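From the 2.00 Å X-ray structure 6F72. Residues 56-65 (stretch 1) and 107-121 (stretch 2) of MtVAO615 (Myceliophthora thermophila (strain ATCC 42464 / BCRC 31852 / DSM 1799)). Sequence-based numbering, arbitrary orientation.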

# COMPACT_ATOMS: atom_id res chain seq x y z
N ALA A 56 0.92 -11.40 -23.71
CA ALA A 56 1.20 -12.70 -23.08
C ALA A 56 2.27 -12.44 -22.03
O ALA A 56 3.32 -11.86 -22.33
CB ALA A 56 1.68 -13.73 -24.10
N THR A 57 2.01 -12.85 -20.79
CA THR A 57 2.95 -12.60 -19.71
C THR A 57 4.28 -13.33 -19.97
O THR A 57 4.31 -14.53 -20.26
CB THR A 57 2.38 -13.01 -18.34
OG1 THR A 57 1.12 -12.37 -18.13
CG2 THR A 57 3.34 -12.64 -17.21
N VAL A 58 5.35 -12.56 -19.90
CA VAL A 58 6.70 -13.07 -19.89
C VAL A 58 7.32 -12.40 -18.68
O VAL A 58 7.57 -11.19 -18.72
CB VAL A 58 7.49 -12.70 -21.17
CG1 VAL A 58 8.91 -13.27 -21.09
CG2 VAL A 58 6.77 -13.21 -22.41
N PRO A 59 7.55 -13.18 -17.58
CA PRO A 59 8.13 -12.62 -16.36
C PRO A 59 9.47 -11.94 -16.63
O PRO A 59 10.21 -12.39 -17.48
CB PRO A 59 8.28 -13.85 -15.45
CG PRO A 59 7.14 -14.71 -15.84
CD PRO A 59 7.03 -14.54 -17.35
N GLN A 60 9.74 -10.86 -15.92
CA GLN A 60 10.95 -10.06 -16.12
C GLN A 60 12.28 -10.85 -15.98
O GLN A 60 13.26 -10.54 -16.65
CB GLN A 60 10.93 -8.86 -15.16
CG GLN A 60 11.81 -7.70 -15.58
CD GLN A 60 11.70 -6.51 -14.64
OE1 GLN A 60 11.65 -6.66 -13.43
NE2 GLN A 60 11.67 -5.31 -15.22
N ALA A 61 12.29 -11.89 -15.14
CA ALA A 61 13.49 -12.73 -14.94
C ALA A 61 13.61 -13.92 -15.91
O ALA A 61 14.43 -14.82 -15.70
CB ALA A 61 13.60 -13.19 -13.48
N SER A 62 12.82 -13.92 -16.98
CA SER A 62 12.98 -14.93 -18.03
C SER A 62 14.38 -14.87 -18.66
O SER A 62 14.89 -15.90 -19.12
CB SER A 62 11.92 -14.79 -19.11
OG SER A 62 12.24 -13.70 -19.93
N VAL A 63 15.00 -13.68 -18.65
CA VAL A 63 16.42 -13.50 -19.01
C VAL A 63 17.40 -14.34 -18.16
O VAL A 63 18.54 -14.60 -18.58
CB VAL A 63 16.86 -12.01 -19.00
CG1 VAL A 63 16.15 -11.24 -20.10
CG2 VAL A 63 16.63 -11.36 -17.65
N CYS A 64 16.94 -14.76 -16.99
CA CYS A 64 17.72 -15.58 -16.05
C CYS A 64 17.52 -17.08 -16.27
O CYS A 64 18.11 -17.90 -15.56
CB CYS A 64 17.34 -15.20 -14.62
SG CYS A 64 17.91 -13.55 -14.17
N HIS A 65 16.70 -17.44 -17.26
CA HIS A 65 16.38 -18.84 -17.58
C HIS A 65 16.37 -19.13 -19.07
O HIS A 65 16.42 -18.21 -19.88
CB HIS A 65 15.06 -19.27 -16.93
CG HIS A 65 15.04 -19.06 -15.46
ND1 HIS A 65 15.61 -19.95 -14.57
CD2 HIS A 65 14.57 -18.04 -14.71
CE1 HIS A 65 15.46 -19.50 -13.34
NE2 HIS A 65 14.82 -18.35 -13.39
N SER A 107 8.94 -19.03 -9.13
CA SER A 107 8.46 -19.53 -10.42
C SER A 107 9.34 -19.09 -11.58
O SER A 107 9.60 -19.87 -12.50
CB SER A 107 7.03 -19.11 -10.69
OG SER A 107 6.17 -19.56 -9.65
N CYS A 108 9.79 -17.84 -11.51
CA CYS A 108 10.67 -17.25 -12.51
C CYS A 108 11.37 -16.05 -11.92
O CYS A 108 11.02 -14.91 -12.19
CB CYS A 108 9.89 -16.86 -13.78
SG CYS A 108 11.01 -16.35 -15.11
N VAL A 109 12.38 -16.34 -11.10
CA VAL A 109 13.11 -15.32 -10.35
C VAL A 109 14.59 -15.35 -10.75
O VAL A 109 15.04 -16.35 -11.32
CB VAL A 109 12.95 -15.54 -8.82
CG1 VAL A 109 11.52 -15.24 -8.38
CG2 VAL A 109 13.40 -16.95 -8.42
N PRO A 110 15.35 -14.27 -10.45
CA PRO A 110 16.77 -14.21 -10.86
C PRO A 110 17.76 -15.07 -10.07
O PRO A 110 18.93 -15.17 -10.46
CB PRO A 110 17.13 -12.72 -10.67
CG PRO A 110 15.82 -12.01 -10.59
CD PRO A 110 14.94 -12.98 -9.87
N PHE A 111 17.30 -15.71 -8.99
CA PHE A 111 18.21 -16.33 -8.03
C PHE A 111 18.18 -17.86 -8.02
O PHE A 111 18.89 -18.48 -7.24
CB PHE A 111 17.97 -15.72 -6.62
CG PHE A 111 18.17 -14.23 -6.57
CD1 PHE A 111 19.45 -13.67 -6.55
CD2 PHE A 111 17.06 -13.37 -6.60
CE1 PHE A 111 19.63 -12.29 -6.53
CE2 PHE A 111 17.23 -11.99 -6.57
CZ PHE A 111 18.52 -11.45 -6.53
N THR A 112 17.37 -18.45 -8.90
CA THR A 112 17.32 -19.89 -9.06
C THR A 112 18.22 -20.35 -10.21
O THR A 112 18.80 -19.53 -10.95
CB THR A 112 15.90 -20.40 -9.31
OG1 THR A 112 15.25 -19.58 -10.27
CG2 THR A 112 15.10 -20.41 -8.01
N ASP A 113 18.33 -21.67 -10.34
CA ASP A 113 19.06 -22.30 -11.42
C ASP A 113 18.54 -21.86 -12.78
O ASP A 113 17.32 -21.89 -13.00
CB ASP A 113 18.98 -23.81 -11.29
CG ASP A 113 20.07 -24.49 -12.07
OD1 ASP A 113 19.97 -24.59 -13.31
OD2 ASP A 113 21.04 -24.91 -11.44
N PRO A 114 19.45 -21.46 -13.71
CA PRO A 114 19.08 -21.08 -15.09
C PRO A 114 18.30 -22.15 -15.84
O PRO A 114 17.39 -21.81 -16.63
CB PRO A 114 20.44 -20.82 -15.74
CG PRO A 114 21.28 -20.33 -14.62
CD PRO A 114 20.87 -21.16 -13.44
N SER A 115 18.62 -23.41 -15.58
CA SER A 115 17.94 -24.56 -16.19
C SER A 115 16.53 -24.80 -15.63
O SER A 115 15.76 -25.59 -16.18
CB SER A 115 18.81 -25.84 -16.10
OG SER A 115 20.18 -25.61 -16.41
N GLN A 116 16.17 -24.12 -14.55
CA GLN A 116 14.81 -24.21 -14.01
C GLN A 116 13.86 -23.41 -14.91
O GLN A 116 14.08 -22.20 -15.13
CB GLN A 116 14.75 -23.76 -12.55
CG GLN A 116 13.41 -23.98 -11.87
CD GLN A 116 13.31 -23.31 -10.49
OE1 GLN A 116 14.27 -23.29 -9.73
NE2 GLN A 116 12.13 -22.79 -10.17
N PRO A 117 12.79 -24.07 -15.43
CA PRO A 117 11.91 -23.42 -16.42
C PRO A 117 11.27 -22.17 -15.86
O PRO A 117 10.79 -22.19 -14.71
CB PRO A 117 10.83 -24.49 -16.69
CG PRO A 117 11.45 -25.78 -16.28
CD PRO A 117 12.30 -25.42 -15.09
N CYS A 118 11.30 -21.09 -16.64
CA CYS A 118 10.62 -19.84 -16.27
C CYS A 118 9.11 -20.02 -16.40
O CYS A 118 8.54 -19.96 -17.51
CB CYS A 118 11.11 -18.65 -17.13
SG CYS A 118 10.18 -17.12 -16.82
N GLN A 119 8.48 -20.24 -15.25
CA GLN A 119 7.05 -20.49 -15.17
C GLN A 119 6.30 -19.27 -14.65
O GLN A 119 6.85 -18.43 -13.93
CB GLN A 119 6.77 -21.71 -14.27
CG GLN A 119 7.17 -23.05 -14.89
CD GLN A 119 7.48 -24.11 -13.84
OE1 GLN A 119 6.82 -24.19 -12.81
NE2 GLN A 119 8.49 -24.93 -14.11
N LEU A 120 5.04 -19.19 -15.04
CA LEU A 120 4.18 -18.09 -14.68
C LEU A 120 3.78 -18.17 -13.20
O LEU A 120 3.91 -17.20 -12.48
CB LEU A 120 2.97 -18.01 -15.62
CG LEU A 120 3.20 -17.68 -17.11
CD1 LEU A 120 1.87 -17.53 -17.83
CD2 LEU A 120 4.06 -16.44 -17.32
N GLY A 121 3.35 -19.36 -12.76
CA GLY A 121 2.95 -19.59 -11.37
C GLY A 121 1.76 -18.72 -11.01
O GLY A 121 0.71 -18.84 -11.63
O HOH W 1 10.35 -12.22 -13.25

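The apolar centre of the contact is built around a disulfide belonging to stretch 2. C108 SG and C118 SG lie 2.0 Å apart, the length of a covalent S-S bond, and this link closes the chain between them into a loop. Stretch 1 packs against the sulfurs: P59 CB is 3.7 Å from C108 SG, P59 CG is 4.0 Å from C118 SG, and S62 CB is 3.7 Å from C118 SG. These are van der Waals separations, as expected where carbon meets a sulfur already engaged in a disulfide. The proline ring also reaches L120, with P59 CD 3.5 Å from L120 CD2. L120 CD2 also lies 3.9 Å from T57 CG2, so the end of the leucine touches both residues although its CA-to-CB bond points sideways.

Beyond the disulfide, A61 points toward stretch 2, and its methyl packs on backbone as well as side chain: A61 CB is 3.4 Å from C108 O and 3.8 Å from P110 CG. Next to it, C64 SG, bonded covalently to a group elsewhere in the structure, sits 3.7 Å from P110 CB. The backbone here is joined through water 1, which accepts from A61 N at 2.7 Å and donates to C108 O at 3.0 Å. Within stretch 1, hydrogen bonds from S62 N to P59 O (3.1 Å), C64 N to A61 O (2.8 Å) and H65 N to S62 O (3.0 Å) hold the compact fold that presents these side chains.

H65 carries the contact to its polar edge and has the largest area covered by the opposing stretch, 134 Å². Its imidazole uses both nitrogens as donors: NE2 of H65 bonds to V109 O at 2.9 Å with an N-H...O angle of 149°, and ND1 of H65 bonds to P114 O at 3.3 Å with an angle of 141°. Both acceptors lie near the ring plane, where the N-H bonds point. Distance alone would mislead, since H65 ND1 is closer still to Q116 O, at 2.8 Å, but the angle is too poor for a hydrogen bond. C108 SG stands 4.9 Å from the centroid of the H65 ring and 62° off the ring normal, an oblique approach.

Two CA-H...O contacts complete this edge: P114 CA to C64 O (3.4 Å, 145° at H) and H65 CA to P114 O (3.3 Å, 134°). The carbonyl of P114 thus meets both the backbone and the ring of H65. Its position falls within a type I turn from D113 to Q116, closed by Q116 N to D113 O at 2.9 Å.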